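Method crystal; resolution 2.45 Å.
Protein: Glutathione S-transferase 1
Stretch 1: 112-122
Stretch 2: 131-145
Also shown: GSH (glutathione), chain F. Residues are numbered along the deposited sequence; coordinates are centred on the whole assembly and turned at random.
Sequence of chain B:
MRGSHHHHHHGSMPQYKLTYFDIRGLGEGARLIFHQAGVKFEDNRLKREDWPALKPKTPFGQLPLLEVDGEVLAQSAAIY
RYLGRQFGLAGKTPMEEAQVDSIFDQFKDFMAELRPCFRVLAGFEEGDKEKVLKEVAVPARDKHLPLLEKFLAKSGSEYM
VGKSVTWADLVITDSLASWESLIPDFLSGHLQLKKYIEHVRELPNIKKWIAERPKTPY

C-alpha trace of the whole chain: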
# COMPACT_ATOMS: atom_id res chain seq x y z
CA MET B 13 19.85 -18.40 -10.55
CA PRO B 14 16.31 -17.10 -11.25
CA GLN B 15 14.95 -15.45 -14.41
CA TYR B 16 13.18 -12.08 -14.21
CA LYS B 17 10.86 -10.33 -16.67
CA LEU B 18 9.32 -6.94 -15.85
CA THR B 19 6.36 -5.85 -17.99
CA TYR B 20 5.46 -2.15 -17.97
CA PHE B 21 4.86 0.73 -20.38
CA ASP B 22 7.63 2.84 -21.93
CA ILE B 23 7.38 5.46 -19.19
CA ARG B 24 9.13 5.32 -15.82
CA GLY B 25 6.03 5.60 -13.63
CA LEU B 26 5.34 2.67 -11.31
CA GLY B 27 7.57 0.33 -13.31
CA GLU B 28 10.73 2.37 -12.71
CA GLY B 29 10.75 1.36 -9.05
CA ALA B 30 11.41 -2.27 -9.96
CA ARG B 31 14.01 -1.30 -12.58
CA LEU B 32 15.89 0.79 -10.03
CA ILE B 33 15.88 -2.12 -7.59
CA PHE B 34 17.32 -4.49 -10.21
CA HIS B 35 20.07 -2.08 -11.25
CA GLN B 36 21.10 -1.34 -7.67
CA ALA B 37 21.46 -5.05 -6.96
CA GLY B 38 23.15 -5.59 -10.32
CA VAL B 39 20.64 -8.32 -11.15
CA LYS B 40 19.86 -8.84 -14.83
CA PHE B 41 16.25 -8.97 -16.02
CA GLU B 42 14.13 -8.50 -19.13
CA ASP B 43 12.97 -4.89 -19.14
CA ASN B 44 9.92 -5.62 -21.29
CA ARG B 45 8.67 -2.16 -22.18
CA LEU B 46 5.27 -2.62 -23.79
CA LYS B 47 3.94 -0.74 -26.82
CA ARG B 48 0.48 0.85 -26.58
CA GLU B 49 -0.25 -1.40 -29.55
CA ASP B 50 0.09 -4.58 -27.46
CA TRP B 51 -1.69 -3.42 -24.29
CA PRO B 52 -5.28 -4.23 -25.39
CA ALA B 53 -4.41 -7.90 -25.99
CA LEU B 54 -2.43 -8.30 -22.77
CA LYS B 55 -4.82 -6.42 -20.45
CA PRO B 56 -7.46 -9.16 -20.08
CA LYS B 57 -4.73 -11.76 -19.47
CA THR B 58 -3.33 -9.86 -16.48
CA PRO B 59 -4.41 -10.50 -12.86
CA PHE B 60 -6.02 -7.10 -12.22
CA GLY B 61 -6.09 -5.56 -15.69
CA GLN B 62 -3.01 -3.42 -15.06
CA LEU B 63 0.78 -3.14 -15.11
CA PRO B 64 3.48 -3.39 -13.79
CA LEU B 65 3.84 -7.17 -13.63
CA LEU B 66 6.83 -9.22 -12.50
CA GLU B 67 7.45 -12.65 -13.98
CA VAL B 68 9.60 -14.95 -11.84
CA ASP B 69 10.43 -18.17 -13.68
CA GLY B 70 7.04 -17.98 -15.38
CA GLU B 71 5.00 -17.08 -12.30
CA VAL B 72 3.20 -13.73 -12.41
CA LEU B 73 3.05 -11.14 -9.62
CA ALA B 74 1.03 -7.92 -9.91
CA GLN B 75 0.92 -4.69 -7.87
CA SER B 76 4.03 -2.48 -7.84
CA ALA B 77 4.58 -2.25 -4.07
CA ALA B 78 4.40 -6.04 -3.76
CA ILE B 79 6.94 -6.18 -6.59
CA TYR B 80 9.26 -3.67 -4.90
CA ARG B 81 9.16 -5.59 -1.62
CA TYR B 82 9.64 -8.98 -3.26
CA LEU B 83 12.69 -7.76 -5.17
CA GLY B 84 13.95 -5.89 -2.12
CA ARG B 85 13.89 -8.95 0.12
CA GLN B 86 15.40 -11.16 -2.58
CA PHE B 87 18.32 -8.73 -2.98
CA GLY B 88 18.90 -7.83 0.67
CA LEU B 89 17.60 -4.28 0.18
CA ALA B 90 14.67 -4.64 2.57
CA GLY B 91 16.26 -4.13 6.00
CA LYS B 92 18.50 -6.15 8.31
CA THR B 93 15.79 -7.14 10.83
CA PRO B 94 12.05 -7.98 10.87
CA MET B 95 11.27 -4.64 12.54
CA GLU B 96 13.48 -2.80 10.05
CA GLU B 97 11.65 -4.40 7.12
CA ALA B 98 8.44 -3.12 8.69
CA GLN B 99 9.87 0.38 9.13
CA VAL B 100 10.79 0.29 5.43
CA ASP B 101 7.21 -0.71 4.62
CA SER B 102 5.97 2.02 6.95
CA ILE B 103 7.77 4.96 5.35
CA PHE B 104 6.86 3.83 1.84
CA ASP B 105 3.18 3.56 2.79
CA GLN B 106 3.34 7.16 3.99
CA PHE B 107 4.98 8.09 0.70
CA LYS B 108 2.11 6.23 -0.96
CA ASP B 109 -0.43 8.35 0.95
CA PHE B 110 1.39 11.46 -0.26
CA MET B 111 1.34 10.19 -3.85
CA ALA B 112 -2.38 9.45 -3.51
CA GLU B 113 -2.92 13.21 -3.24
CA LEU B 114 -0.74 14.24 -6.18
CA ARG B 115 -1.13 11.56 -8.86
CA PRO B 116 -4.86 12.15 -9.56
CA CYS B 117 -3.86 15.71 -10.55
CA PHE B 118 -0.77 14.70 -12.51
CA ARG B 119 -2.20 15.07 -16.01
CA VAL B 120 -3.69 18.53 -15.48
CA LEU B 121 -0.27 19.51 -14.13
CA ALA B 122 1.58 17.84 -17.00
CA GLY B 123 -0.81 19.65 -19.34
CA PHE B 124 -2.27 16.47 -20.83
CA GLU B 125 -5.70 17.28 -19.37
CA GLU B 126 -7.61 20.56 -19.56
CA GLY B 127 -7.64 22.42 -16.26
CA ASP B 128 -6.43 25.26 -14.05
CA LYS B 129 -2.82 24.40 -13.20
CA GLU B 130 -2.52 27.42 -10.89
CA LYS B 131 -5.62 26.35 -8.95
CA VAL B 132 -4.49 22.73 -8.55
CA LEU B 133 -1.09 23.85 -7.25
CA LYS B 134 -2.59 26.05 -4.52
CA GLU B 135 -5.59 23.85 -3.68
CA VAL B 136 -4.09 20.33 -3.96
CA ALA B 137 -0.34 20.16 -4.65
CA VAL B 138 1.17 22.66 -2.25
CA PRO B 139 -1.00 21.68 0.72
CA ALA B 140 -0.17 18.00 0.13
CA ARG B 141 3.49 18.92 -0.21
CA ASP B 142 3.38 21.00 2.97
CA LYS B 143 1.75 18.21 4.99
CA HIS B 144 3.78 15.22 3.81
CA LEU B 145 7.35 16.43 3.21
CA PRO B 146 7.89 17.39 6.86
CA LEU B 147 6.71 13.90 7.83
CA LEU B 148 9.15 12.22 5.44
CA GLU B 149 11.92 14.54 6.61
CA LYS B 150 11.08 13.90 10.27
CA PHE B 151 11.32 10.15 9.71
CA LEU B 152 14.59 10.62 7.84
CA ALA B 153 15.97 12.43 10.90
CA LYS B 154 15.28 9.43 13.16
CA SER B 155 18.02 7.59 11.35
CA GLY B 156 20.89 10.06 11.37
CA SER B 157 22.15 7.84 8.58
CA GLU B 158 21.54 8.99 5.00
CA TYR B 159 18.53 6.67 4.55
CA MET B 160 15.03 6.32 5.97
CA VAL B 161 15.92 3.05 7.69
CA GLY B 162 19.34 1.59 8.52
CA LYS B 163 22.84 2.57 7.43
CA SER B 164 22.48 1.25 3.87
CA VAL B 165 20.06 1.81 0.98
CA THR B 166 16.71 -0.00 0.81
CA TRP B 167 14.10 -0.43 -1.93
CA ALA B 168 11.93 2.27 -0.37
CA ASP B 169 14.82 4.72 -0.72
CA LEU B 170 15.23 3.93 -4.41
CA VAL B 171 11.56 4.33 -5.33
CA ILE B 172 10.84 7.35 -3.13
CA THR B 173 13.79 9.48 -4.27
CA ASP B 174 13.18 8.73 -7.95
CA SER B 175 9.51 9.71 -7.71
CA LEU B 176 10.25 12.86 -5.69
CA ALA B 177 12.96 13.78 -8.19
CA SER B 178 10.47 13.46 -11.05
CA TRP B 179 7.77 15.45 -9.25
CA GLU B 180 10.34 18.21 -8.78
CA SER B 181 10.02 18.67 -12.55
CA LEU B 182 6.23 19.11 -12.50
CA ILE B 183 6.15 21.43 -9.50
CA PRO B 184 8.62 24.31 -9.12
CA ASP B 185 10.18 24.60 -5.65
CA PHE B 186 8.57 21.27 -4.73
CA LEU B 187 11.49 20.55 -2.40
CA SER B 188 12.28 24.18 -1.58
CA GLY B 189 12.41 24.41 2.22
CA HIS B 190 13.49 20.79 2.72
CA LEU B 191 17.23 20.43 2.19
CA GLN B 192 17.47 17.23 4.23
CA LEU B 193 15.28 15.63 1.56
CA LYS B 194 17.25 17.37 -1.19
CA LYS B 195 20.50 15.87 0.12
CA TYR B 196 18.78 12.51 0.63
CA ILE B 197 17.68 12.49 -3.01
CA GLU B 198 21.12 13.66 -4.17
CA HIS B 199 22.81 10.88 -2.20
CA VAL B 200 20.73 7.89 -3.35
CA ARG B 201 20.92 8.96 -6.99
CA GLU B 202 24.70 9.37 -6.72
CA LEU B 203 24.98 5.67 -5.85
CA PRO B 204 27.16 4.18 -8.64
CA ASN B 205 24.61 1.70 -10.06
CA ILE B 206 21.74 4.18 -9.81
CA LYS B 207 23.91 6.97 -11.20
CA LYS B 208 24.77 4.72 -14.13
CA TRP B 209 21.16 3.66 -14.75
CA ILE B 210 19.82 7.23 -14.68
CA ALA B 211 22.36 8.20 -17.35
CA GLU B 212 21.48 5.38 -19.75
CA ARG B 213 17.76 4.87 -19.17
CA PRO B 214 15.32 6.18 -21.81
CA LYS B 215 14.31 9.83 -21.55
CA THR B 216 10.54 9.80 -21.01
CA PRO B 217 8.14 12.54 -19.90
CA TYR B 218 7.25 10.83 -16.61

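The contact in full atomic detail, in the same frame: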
# COMPACT_ATOMS: atom_id res chain seq x y z
N ALA B 112 -0.94 9.59 -3.28
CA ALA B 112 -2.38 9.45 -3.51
C ALA B 112 -3.05 10.82 -3.66
O ALA B 112 -4.14 10.93 -4.23
CB ALA B 112 -3.02 8.66 -2.39
N GLU B 113 -2.40 11.85 -3.14
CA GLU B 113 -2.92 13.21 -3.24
C GLU B 113 -2.55 13.80 -4.59
O GLU B 113 -3.37 14.43 -5.25
CB GLU B 113 -2.33 14.10 -2.13
CG GLU B 113 -2.32 13.49 -0.73
CD GLU B 113 -3.46 13.98 0.14
OE1 GLU B 113 -4.56 14.23 -0.40
OE2 GLU B 113 -3.25 14.11 1.37
N LEU B 114 -1.30 13.58 -5.00
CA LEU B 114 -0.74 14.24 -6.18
C LEU B 114 -1.14 13.59 -7.50
O LEU B 114 -1.57 14.28 -8.43
CB LEU B 114 0.79 14.24 -6.09
CG LEU B 114 1.44 15.02 -4.95
CD1 LEU B 114 2.95 14.88 -5.03
CD2 LEU B 114 1.03 16.49 -4.99
N ARG B 115 -1.00 12.28 -7.59
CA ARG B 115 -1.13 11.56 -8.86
C ARG B 115 -2.45 11.81 -9.61
O ARG B 115 -2.44 11.96 -10.83
CB ARG B 115 -0.90 10.06 -8.66
CG ARG B 115 0.58 9.69 -8.62
CD ARG B 115 0.84 8.29 -8.10
NE ARG B 115 2.26 8.10 -7.78
CZ ARG B 115 2.77 7.03 -7.19
NH1 ARG B 115 1.98 6.02 -6.84
NH2 ARG B 115 4.07 6.96 -6.94
N PRO B 116 -3.58 11.87 -8.88
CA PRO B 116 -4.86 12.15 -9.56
C PRO B 116 -4.90 13.51 -10.27
O PRO B 116 -5.78 13.73 -11.11
CB PRO B 116 -5.87 12.14 -8.41
CG PRO B 116 -5.25 11.31 -7.35
CD PRO B 116 -3.77 11.55 -7.46
N CYS B 117 -3.95 14.39 -9.94
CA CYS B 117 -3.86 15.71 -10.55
C CYS B 117 -2.65 15.83 -11.47
O CYS B 117 -2.31 16.93 -11.91
CB CYS B 117 -3.76 16.79 -9.47
SG CYS B 117 -5.13 16.84 -8.31
N PHE B 118 -2.01 14.71 -11.74
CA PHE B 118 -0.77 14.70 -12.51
C PHE B 118 -0.95 15.23 -13.93
O PHE B 118 -0.15 16.03 -14.42
CB PHE B 118 -0.20 13.28 -12.58
CG PHE B 118 0.76 13.09 -13.71
CD1 PHE B 118 2.06 13.55 -13.62
CD2 PHE B 118 0.37 12.44 -14.87
CE1 PHE B 118 2.95 13.38 -14.67
CE2 PHE B 118 1.25 12.26 -15.92
CZ PHE B 118 2.54 12.73 -15.81
N ARG B 119 -2.01 14.78 -14.60
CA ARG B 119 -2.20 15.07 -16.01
C ARG B 119 -2.57 16.53 -16.27
O ARG B 119 -2.13 17.12 -17.26
CB ARG B 119 -3.25 14.13 -16.61
CG ARG B 119 -2.76 12.70 -16.73
CD ARG B 119 -3.88 11.74 -17.11
NE ARG B 119 -4.54 12.12 -18.36
CZ ARG B 119 -4.00 11.97 -19.56
NH1 ARG B 119 -2.77 11.47 -19.69
NH2 ARG B 119 -4.67 12.34 -20.64
N VAL B 120 -3.38 17.11 -15.39
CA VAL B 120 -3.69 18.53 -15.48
C VAL B 120 -2.40 19.32 -15.29
O VAL B 120 -2.19 20.35 -15.94
CB VAL B 120 -4.74 18.95 -14.43
CG1 VAL B 120 -4.96 20.46 -14.41
CG2 VAL B 120 -6.06 18.24 -14.68
N LEU B 121 -1.53 18.84 -14.41
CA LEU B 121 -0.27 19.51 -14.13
C LEU B 121 0.75 19.29 -15.24
O LEU B 121 1.56 20.17 -15.53
CB LEU B 121 0.30 19.04 -12.79
CG LEU B 121 -0.42 19.56 -11.55
CD1 LEU B 121 0.13 18.90 -10.30
CD2 LEU B 121 -0.30 21.08 -11.44
N ALA B 122 0.70 18.12 -15.87
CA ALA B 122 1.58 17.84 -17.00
C ALA B 122 1.06 18.53 -18.27
O ALA B 122 1.80 18.67 -19.25
CB ALA B 122 1.69 16.34 -17.23
N LYS B 131 -4.67 26.75 -9.99
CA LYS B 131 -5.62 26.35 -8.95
C LYS B 131 -5.14 25.08 -8.26
O LYS B 131 -5.01 25.04 -7.04
CB LYS B 131 -7.01 26.12 -9.55
CG LYS B 131 -8.05 25.63 -8.56
CD LYS B 131 -9.27 25.03 -9.25
CE LYS B 131 -10.04 24.11 -8.33
NZ LYS B 131 -9.25 22.91 -7.93
N VAL B 132 -4.91 24.04 -9.06
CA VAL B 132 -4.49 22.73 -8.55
C VAL B 132 -3.26 22.85 -7.65
O VAL B 132 -3.20 22.21 -6.60
CB VAL B 132 -4.25 21.74 -9.73
CG1 VAL B 132 -3.44 20.49 -9.30
CG2 VAL B 132 -5.58 21.36 -10.37
N LEU B 133 -2.30 23.67 -8.05
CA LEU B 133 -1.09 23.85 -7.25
C LEU B 133 -1.43 24.37 -5.85
O LEU B 133 -0.96 23.83 -4.85
CB LEU B 133 -0.11 24.80 -7.93
CG LEU B 133 0.59 24.30 -9.19
CD1 LEU B 133 1.55 25.37 -9.71
CD2 LEU B 133 1.34 23.00 -8.94
N LYS B 134 -2.27 25.40 -5.79
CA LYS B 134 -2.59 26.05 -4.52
C LYS B 134 -3.58 25.24 -3.69
O LYS B 134 -3.52 25.26 -2.46
CB LYS B 134 -3.14 27.45 -4.78
N GLU B 135 -4.49 24.53 -4.36
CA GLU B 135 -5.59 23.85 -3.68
C GLU B 135 -5.36 22.35 -3.44
O GLU B 135 -6.10 21.73 -2.68
CB GLU B 135 -6.89 24.06 -4.45
CG GLU B 135 -7.49 25.45 -4.29
CD GLU B 135 -8.00 25.72 -2.89
OE1 GLU B 135 -8.48 24.77 -2.23
OE2 GLU B 135 -7.92 26.88 -2.44
N VAL B 136 -4.35 21.77 -4.10
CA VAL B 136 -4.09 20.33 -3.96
C VAL B 136 -2.61 19.99 -3.79
O VAL B 136 -2.25 19.24 -2.88
CB VAL B 136 -4.61 19.53 -5.17
CG1 VAL B 136 -4.59 18.04 -4.86
CG2 VAL B 136 -6.01 19.97 -5.55
N ALA B 137 -1.76 20.53 -4.65
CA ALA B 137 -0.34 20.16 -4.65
C ALA B 137 0.42 20.69 -3.43
O ALA B 137 0.97 19.90 -2.66
CB ALA B 137 0.33 20.61 -5.93
N VAL B 138 0.37 22.00 -3.29
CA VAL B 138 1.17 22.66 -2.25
C VAL B 138 0.70 22.32 -0.82
O VAL B 138 1.52 22.25 0.08
CB VAL B 138 1.36 24.20 -2.45
CG1 VAL B 138 2.09 24.83 -1.26
CG2 VAL B 138 2.05 24.56 -3.77
N PRO B 139 -0.58 22.12 -0.62
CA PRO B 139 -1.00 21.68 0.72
C PRO B 139 -0.56 20.25 1.01
O PRO B 139 -0.16 19.94 2.13
CB PRO B 139 -2.53 21.75 0.64
CG PRO B 139 -2.84 22.61 -0.55
CD PRO B 139 -1.73 22.32 -1.50
N ALA B 140 -0.63 19.38 -0.00
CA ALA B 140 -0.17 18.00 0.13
C ALA B 140 1.32 17.98 0.42
O ALA B 140 1.79 17.30 1.33
CB ALA B 140 -0.47 17.22 -1.14
N ARG B 141 2.06 18.74 -0.38
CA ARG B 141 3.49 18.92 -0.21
C ARG B 141 3.82 19.38 1.21
O ARG B 141 4.70 18.82 1.87
CB ARG B 141 3.99 19.97 -1.22
CG ARG B 141 5.43 20.41 -1.05
CD ARG B 141 5.76 21.51 -2.06
NE ARG B 141 5.11 22.78 -1.73
CZ ARG B 141 5.70 23.79 -1.10
NH1 ARG B 141 6.97 23.70 -0.71
NH2 ARG B 141 5.02 24.90 -0.86
N ASP B 142 3.11 20.40 1.67
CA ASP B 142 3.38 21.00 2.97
C ASP B 142 3.06 20.06 4.13
O ASP B 142 3.70 20.13 5.18
CB ASP B 142 2.60 22.30 3.13
CG ASP B 142 3.11 23.40 2.21
OD1 ASP B 142 3.88 23.09 1.28
OD2 ASP B 142 2.73 24.58 2.41
N LYS B 143 2.09 19.17 3.95
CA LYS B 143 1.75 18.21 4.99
C LYS B 143 2.74 17.05 5.05
O LYS B 143 3.19 16.65 6.12
CB LYS B 143 0.34 17.64 4.79
CG LYS B 143 -0.14 16.82 5.99
CD LYS B 143 -1.37 15.97 5.67
CE LYS B 143 -2.07 15.56 6.96
NZ LYS B 143 -2.98 14.39 6.78
N HIS B 144 3.09 16.51 3.88
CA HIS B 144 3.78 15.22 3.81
C HIS B 144 5.30 15.30 3.88
O HIS B 144 5.94 14.45 4.51
CB HIS B 144 3.35 14.47 2.56
CG HIS B 144 1.98 13.88 2.65
ND1 HIS B 144 1.73 12.68 3.29
CD2 HIS B 144 0.78 14.33 2.21
CE1 HIS B 144 0.44 12.41 3.22
NE2 HIS B 144 -0.16 13.40 2.58
N LEU B 145 5.89 16.30 3.23
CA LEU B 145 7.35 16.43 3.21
C LEU B 145 7.95 16.53 4.62
O LEU B 145 8.95 15.87 4.91
CB LEU B 145 7.78 17.62 2.35
CG LEU B 145 7.53 17.51 0.84
CD1 LEU B 145 8.13 18.70 0.13
CD2 LEU B 145 8.09 16.21 0.26
CB2 GSH F . -7.54 15.70 -9.68
SG2 GSH F . -6.75 17.27 -9.47

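How do the two backbones lie against each other? The second stretch is helical throughout, while the first changes form along its length: it enters as helix, includes a 3-10 segment at 115-117, and is helical again from F118, with C117 at the N-cap position. The 118-122 helix runs roughly antiparallel to the long helix, at 145° between their N-to-C directions, and the axes come no closer than 10.6 Å. The register descends accordingly, E113 lying nearest A140, L114 nearest A137 and C117 nearest V132. The second helix is not regular: a wider pi-type turn spans 133-137, where A137 N bonds to V132 O at 2.9 Å and V138 N to L133 O at 2.7 Å. It is also kinked at P139, whose ring nitrogen has no hydrogen to offer the preceding turn.

What holds the two surfaces together? Chiefly apolar packing. V132 points toward the first stretch and touches three of its residues: its CG1 lies 3.7 Å from C117 CB and 3.8 Å from L121 CD2, while its CG2 is 4.2 Å from V120 CG1. L121 also reaches L133, CD2 to CD2 at 3.6 Å; the CA-to-CB bond of L133 points sideways, but the end of its side chain comes nearer. Farther along, L114 packs against two alanines, its CD2 sitting 3.9 Å from A137 CA and 4.2 Å from A140 CB. A140 CB also lies 3.8 Å from E113 CB, so the aliphatic base of the glutamate joins this packing.

Is there any polar link across the contact? There is one hydrogen bond, and it is weak: H144 NE2 donates to E113 OE2 over 3.4 Å. The N-H...O angle of 161° is nearly straight, so its length is what makes it weak. The carboxylate oxygen meets the imidazole at its edge, near the ring plane, as suits a bond from a ring nitrogen.

How does the bound glutathione bear on the contact? C117 SG is covalently joined to SG2 of GSH at 2.0 Å, the length of a disulfide, so this cysteine is present as a mixed disulfide. The same sulfur rests 3.7 Å from V136 CG1, an apolar contact that places the disulfide beside the second helix. Glutathione also comes close to the preceding residue, its CB2 lying 3.0 Å from P116 O. C117 thus packs against the second stretch through both CB and SG while carrying the ligand.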